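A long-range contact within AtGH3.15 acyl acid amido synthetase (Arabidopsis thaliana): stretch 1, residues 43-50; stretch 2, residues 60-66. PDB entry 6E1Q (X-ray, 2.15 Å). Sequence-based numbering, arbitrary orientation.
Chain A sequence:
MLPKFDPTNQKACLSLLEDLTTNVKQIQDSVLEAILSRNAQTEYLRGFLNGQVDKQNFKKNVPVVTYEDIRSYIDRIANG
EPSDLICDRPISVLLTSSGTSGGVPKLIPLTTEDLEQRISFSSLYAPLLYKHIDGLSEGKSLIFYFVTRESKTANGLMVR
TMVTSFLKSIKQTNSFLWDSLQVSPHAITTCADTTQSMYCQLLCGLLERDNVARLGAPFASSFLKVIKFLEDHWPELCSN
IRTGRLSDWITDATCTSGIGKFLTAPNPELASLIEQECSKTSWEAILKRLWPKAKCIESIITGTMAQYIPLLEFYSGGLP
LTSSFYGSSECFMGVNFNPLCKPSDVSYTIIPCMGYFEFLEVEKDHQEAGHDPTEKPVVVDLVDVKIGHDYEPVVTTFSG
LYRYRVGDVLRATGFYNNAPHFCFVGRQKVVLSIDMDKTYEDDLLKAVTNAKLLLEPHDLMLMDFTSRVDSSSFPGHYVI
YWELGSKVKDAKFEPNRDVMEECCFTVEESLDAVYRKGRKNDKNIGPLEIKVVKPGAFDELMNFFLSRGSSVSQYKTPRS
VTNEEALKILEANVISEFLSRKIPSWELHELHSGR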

ATOM      1  N   GLU A  43      17.405 -27.652   2.356  1.00 45.70           N
ATOM      2  CA  GLU A  43      16.803 -28.422   3.440  1.00 49.15           C
ATOM      3  C   GLU A  43      15.288 -28.433   3.310  1.00 37.82           C
ATOM      4  O   GLU A  43      14.654 -29.475   3.471  1.00 38.86           O
ATOM      5  N   TYR A  44      14.699 -27.289   2.961  1.00 38.56           N
ATOM      6  CA  TYR A  44      13.242 -27.199   2.894  1.00 44.07           C
ATOM      7  C   TYR A  44      12.669 -28.112   1.812  1.00 43.70           C
ATOM      8  O   TYR A  44      11.766 -28.915   2.073  1.00 43.57           O
ATOM      9  N   LEU A  45      13.173 -27.997   0.584  1.00 48.23           N
ATOM     10  CA  LEU A  45      12.538 -28.709  -0.524  1.00 53.45           C
ATOM     11  C   LEU A  45      12.838 -30.199  -0.474  1.00 58.41           C
ATOM     12  O   LEU A  45      11.956 -31.025  -0.745  1.00 63.69           O
ATOM     13  N   ARG A  46      14.074 -30.564  -0.121  1.00 61.50           N
ATOM     14  CA  ARG A  46      14.459 -31.971  -0.116  1.00 71.73           C
ATOM     15  C   ARG A  46      13.622 -32.764   0.881  1.00 68.66           C
ATOM     16  O   ARG A  46      13.311 -33.938   0.644  1.00 69.31           O
ATOM     17  N   GLY A  47      13.227 -32.131   1.987  1.00 58.54           N
ATOM     18  CA  GLY A  47      12.406 -32.806   2.972  1.00 53.72           C
ATOM     19  C   GLY A  47      11.056 -33.243   2.451  1.00 58.87           C
ATOM     20  O   GLY A  47      10.463 -34.187   2.989  1.00 56.88           O
ATOM     21  N   PHE A  48      10.559 -32.593   1.406  1.00 58.63           N
ATOM     22  CA  PHE A  48       9.278 -32.951   0.813  1.00 57.08           C
ATOM     23  C   PHE A  48       9.401 -33.679  -0.515  1.00 53.27           C
ATOM     24  O   PHE A  48       8.589 -34.553  -0.805  1.00 55.93           O
ATOM     25  N   LEU A  49      10.387 -33.332  -1.340  1.00 55.58           N
ATOM     26  CA  LEU A  49      10.451 -33.826  -2.712  1.00 59.13           C
ATOM     27  C   LEU A  49      11.519 -34.888  -2.922  1.00 64.54           C
ATOM     28  O   LEU A  49      11.386 -35.705  -3.841  1.00 67.03           O
ATOM     29  N   ASN A  50      12.565 -34.892  -2.091  1.00 65.28           N
ATOM     30  CA  ASN A  50      13.667 -35.850  -2.193  1.00 73.03           C
ATOM     31  C   ASN A  50      14.235 -35.899  -3.610  1.00 71.91           C
ATOM     32  O   ASN A  50      14.611 -36.957  -4.118  1.00 77.09           O
ATOM     33  N   LYS A  60       1.449 -32.816  -4.790  1.00 53.40           N
ATOM     34  CA  LYS A  60       1.125 -33.836  -3.804  1.00 56.39           C
ATOM     35  C   LYS A  60       1.905 -33.658  -2.500  1.00 59.83           C
ATOM     36  O   LYS A  60       1.333 -33.800  -1.416  1.00 61.17           O
ATOM     37  N   ASN A  61       3.202 -33.344  -2.572  1.00 60.77           N
ATOM     38  CA  ASN A  61       4.068 -33.486  -1.402  1.00 54.64           C
ATOM     39  C   ASN A  61       4.449 -32.179  -0.719  1.00 57.56           C
ATOM     40  O   ASN A  61       4.869 -32.215   0.441  1.00 59.72           O
ATOM     41  N   VAL A  62       4.355 -31.047  -1.395  1.00 53.46           N
ATOM     42  CA  VAL A  62       4.757 -29.758  -0.805  1.00 50.22           C
ATOM     43  C   VAL A  62       3.519 -29.130  -0.199  1.00 49.48           C
ATOM     44  O   VAL A  62       2.524 -28.918  -0.900  1.00 50.91           O
ATOM     45  N   PRO A  63       3.522 -28.814   1.099  1.00 56.57           N
ATOM     46  CA  PRO A  63       2.321 -28.270   1.730  1.00 52.70           C
ATOM     47  C   PRO A  63       2.122 -26.794   1.426  1.00 49.71           C
ATOM     48  O   PRO A  63       3.065 -26.036   1.172  1.00 39.91           O
ATOM     49  N   VAL A  64       0.859 -26.386   1.468  1.00 48.88           N
ATOM     50  CA  VAL A  64       0.515 -24.971   1.379  1.00 44.55           C
ATOM     51  C   VAL A  64       0.686 -24.368   2.766  1.00 40.16           C
ATOM     52  O   VAL A  64       0.072 -24.832   3.731  1.00 46.77           O
ATOM     53  N   VAL A  65       1.514 -23.327   2.868  1.00 40.05           N
ATOM     54  CA  VAL A  65       1.953 -22.832   4.160  1.00 44.02           C
ATOM     55  C   VAL A  65       1.652 -21.348   4.283  1.00 41.36           C
ATOM     56  O   VAL A  65       1.402 -20.655   3.294  1.00 40.53           O
ATOM     57  N   THR A  66       1.674 -20.873   5.528  1.00 35.34           N
ATOM     58  CA  THR A  66       1.655 -19.458   5.870  1.00 32.79           C
ATOM     59  C   THR A  66       3.020 -19.058   6.412  1.00 38.72           C
ATOM     60  O   THR A  66       3.875 -19.907   6.675  1.00 36.41           O
TER

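The two stretches meet where a helix, residues 43-49, lies against a chain that leaves its own helix after N61 and runs on through V62 and P63. The backbones come nearest at F48 and N61, whose CA atoms are 5.7 Å apart. No direct hydrogen bond crosses between them, so the contact rests on shape, apolar packing and one water.

The apolar part is built around V62. Its CA-to-CB bond points sideways, and with chi1 in t (173°) its CG2 methyl meets three residues of the helix: L49 through CG at 3.9 Å, F48 through CB at 4.1 Å, and L45 through CD1 at a looser 4.4 Å. The spacing carries a rule: L45, F48 and L49 follow the i, i+3, i+4 pattern that places side chains along one side of a helix, so a single branched residue can serve all three. L45 and L49 both start sideways and come nearer at their ends, L49 in a clean m, t rotamer, L45 with chi1 between wells at -147° and chi2 in p. G47 stays out of the contact.

The aromatic contact is the most precise. F48 points toward the other stretch, and chi1 in m (-65°) with chi2 at -62° sets one face of its ring against the proline. P63 CD stands 3.5 Å from the centroid of the F48 ring and only 9° off the ring normal, a CH-pi contact over one face. The C-gamma endo proline thus offers a methylene, whose hydrogens are mildly polarized by the adjacent nitrogen, to the pi cloud. F48 buries more area here than any other residue of the two stretches.

No polar side chain bonds directly across the contact. N61 points toward the helix in rotamer m, yet what it brings closest is carbon: its CB lies 3.4 Å from F48 O, a van der Waals contact. Its OD1 finds its partner within its own stretch, where K60 NZ gives a weak hydrogen bond to N61 OD1 at 3.2 Å.

Y44, in t with chi2 at 87°, starts sideways but reaches across with its long ring. Its OH lies 3.7 Å from CG1 of V65, which points toward the helix in rotamer m. The hydroxyl is satisfied through water 1: Y44 OH donates to the water at 2.6 Å, and the water donates to P63 O at 2.7 Å. One water therefore ties a buried tyrosine to a loop carbonyl, a water-mediated polar link in a contact with no direct hydrogen bond.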

ATOM      1  CB  GLU A  43      17.219 -27.852   4.798  1.00 45.91           C
ATOM      2  CG  GLU A  43      16.418 -28.433   5.940  1.00 50.11           C
ATOM      3  CD  GLU A  43      16.850 -27.927   7.310  1.00 52.05           C
ATOM      4  OE1 GLU A  43      18.040 -27.578   7.506  1.00 50.96           O
ATOM      5  OE2 GLU A  43      15.980 -27.885   8.197  1.00 46.53           O
ATOM      6  CB  TYR A  44      12.808 -25.747   2.649  1.00 32.17           C
ATOM      7  CG  TYR A  44      11.312 -25.586   2.816  1.00 44.11           C
ATOM      8  CD1 TYR A  44      10.771 -25.333   4.067  1.00 39.83           C
ATOM      9  CD2 TYR A  44      10.436 -25.744   1.737  1.00 35.36           C
ATOM     10  CE1 TYR A  44       9.416 -25.217   4.249  1.00 45.14           C
ATOM     11  CE2 TYR A  44       9.069 -25.624   1.913  1.00 41.03           C
ATOM     12  CZ  TYR A  44       8.568 -25.352   3.177  1.00 45.84           C
ATOM     13  OH  TYR A  44       7.222 -25.230   3.404  1.00 46.85           O
ATOM     14  CB  LEU A  45      12.984 -28.109  -1.857  1.00 57.73           C
ATOM     15  CG  LEU A  45      11.953 -28.120  -2.979  1.00 58.64           C
ATOM     16  CD1 LEU A  45      10.626 -27.572  -2.467  1.00 52.19           C
ATOM     17  CD2 LEU A  45      12.475 -27.312  -4.161  1.00 58.92           C
ATOM     18  CB  ARG A  46      15.957 -32.103   0.193  1.00 81.29           C
ATOM     19  CG  ARG A  46      16.422 -33.512   0.574  1.00 93.52           C
ATOM     20  CD  ARG A  46      17.018 -33.556   1.980  1.00103.08           C
ATOM     21  NE  ARG A  46      18.176 -32.674   2.109  1.00109.57           N
ATOM     22  CZ  ARG A  46      18.536 -32.060   3.234  1.00109.54           C
ATOM     23  NH1 ARG A  46      17.820 -32.216   4.339  1.00109.47           N
ATOM     24  NH2 ARG A  46      19.605 -31.275   3.250  1.00106.95           N
ATOM     25  CB  PHE A  48       8.417 -31.692   0.612  1.00 53.94           C
ATOM     26  CG  PHE A  48       8.012 -31.024   1.897  1.00 51.53           C
ATOM     27  CD1 PHE A  48       7.228 -31.696   2.829  1.00 50.20           C
ATOM     28  CD2 PHE A  48       8.396 -29.721   2.168  1.00 44.90           C
ATOM     29  CE1 PHE A  48       6.854 -31.091   4.021  1.00 43.42           C
ATOM     30  CE2 PHE A  48       8.021 -29.099   3.364  1.00 47.99           C
ATOM     31  CZ  PHE A  48       7.249 -29.787   4.291  1.00 40.44           C
ATOM     32  CB  LEU A  49      10.697 -32.660  -3.686  1.00 51.16           C
ATOM     33  CG  LEU A  49       9.476 -31.772  -3.938  1.00 49.19           C
ATOM     34  CD1 LEU A  49       9.791 -30.616  -4.870  1.00 44.51           C
ATOM     35  CD2 LEU A  49       8.349 -32.620  -4.507  1.00 48.94           C
ATOM     36  CB  ASN A  50      13.238 -37.240  -1.721  1.00 82.87           C
ATOM     37  CG  ASN A  50      12.919 -37.278  -0.232  1.00 90.48           C
ATOM     38  OD1 ASN A  50      11.751 -37.284   0.165  1.00 91.98           O
ATOM     39  ND2 ASN A  50      13.960 -37.309   0.597  1.00 91.46           N
ATOM     40  CB  LYS A  60       1.394 -35.223  -4.392  1.00 77.25           C
ATOM     41  CG  LYS A  60       0.712 -36.367  -3.655  1.00 90.83           C
ATOM     42  CD  LYS A  60       1.693 -37.461  -3.240  1.00102.04           C
ATOM     43  CE  LYS A  60       2.619 -37.871  -4.380  1.00103.92           C
ATOM     44  NZ  LYS A  60       3.816 -38.623  -3.890  1.00101.24           N
ATOM     45  CB  ASN A  61       5.364 -34.214  -1.774  1.00 56.04           C
ATOM     46  CG  ASN A  61       5.130 -35.655  -2.139  1.00 67.19           C
ATOM     47  OD1 ASN A  61       4.119 -36.246  -1.753  1.00 67.07           O
ATOM     48  ND2 ASN A  61       6.065 -36.238  -2.880  1.00 73.70           N
ATOM     49  CB  VAL A  62       5.397 -28.845  -1.858  1.00 49.68           C
ATOM     50  CG1 VAL A  62       5.656 -27.458  -1.270  1.00 41.11           C
ATOM     51  CG2 VAL A  62       6.690 -29.484  -2.390  1.00 47.45           C
ATOM     52  CB  PRO A  63       2.591 -28.493   3.222  1.00 52.66           C
ATOM     53  CG  PRO A  63       4.076 -28.322   3.324  1.00 50.57           C
ATOM     54  CD  PRO A  63       4.639 -28.931   2.057  1.00 57.02           C
ATOM     55  CB  VAL A  64      -0.916 -24.780   0.852  1.00 47.11           C
ATOM     56  CG1 VAL A  64      -1.223 -23.298   0.676  1.00 43.92           C
ATOM     57  CG2 VAL A  64      -1.088 -25.519  -0.466  1.00 43.66           C
ATOM     58  CB  VAL A  65       3.456 -23.085   4.379  1.00 41.34           C
ATOM     59  CG1 VAL A  65       3.726 -24.567   4.394  1.00 42.55           C
ATOM     60  CG2 VAL A  65       4.271 -22.388   3.288  1.00 29.90           C
ATOM     61  CB  THR A  66       0.596 -19.140   6.925  1.00 36.08           C
ATOM     62  OG1 THR A  66       0.874 -19.901   8.109  1.00 39.12           O
ATOM     63  CG2 THR A  66      -0.809 -19.451   6.413  1.00 42.78           C
TER
HETATM   64  O   HOH W   1       5.683 -25.345   1.321  1.00 36.03           O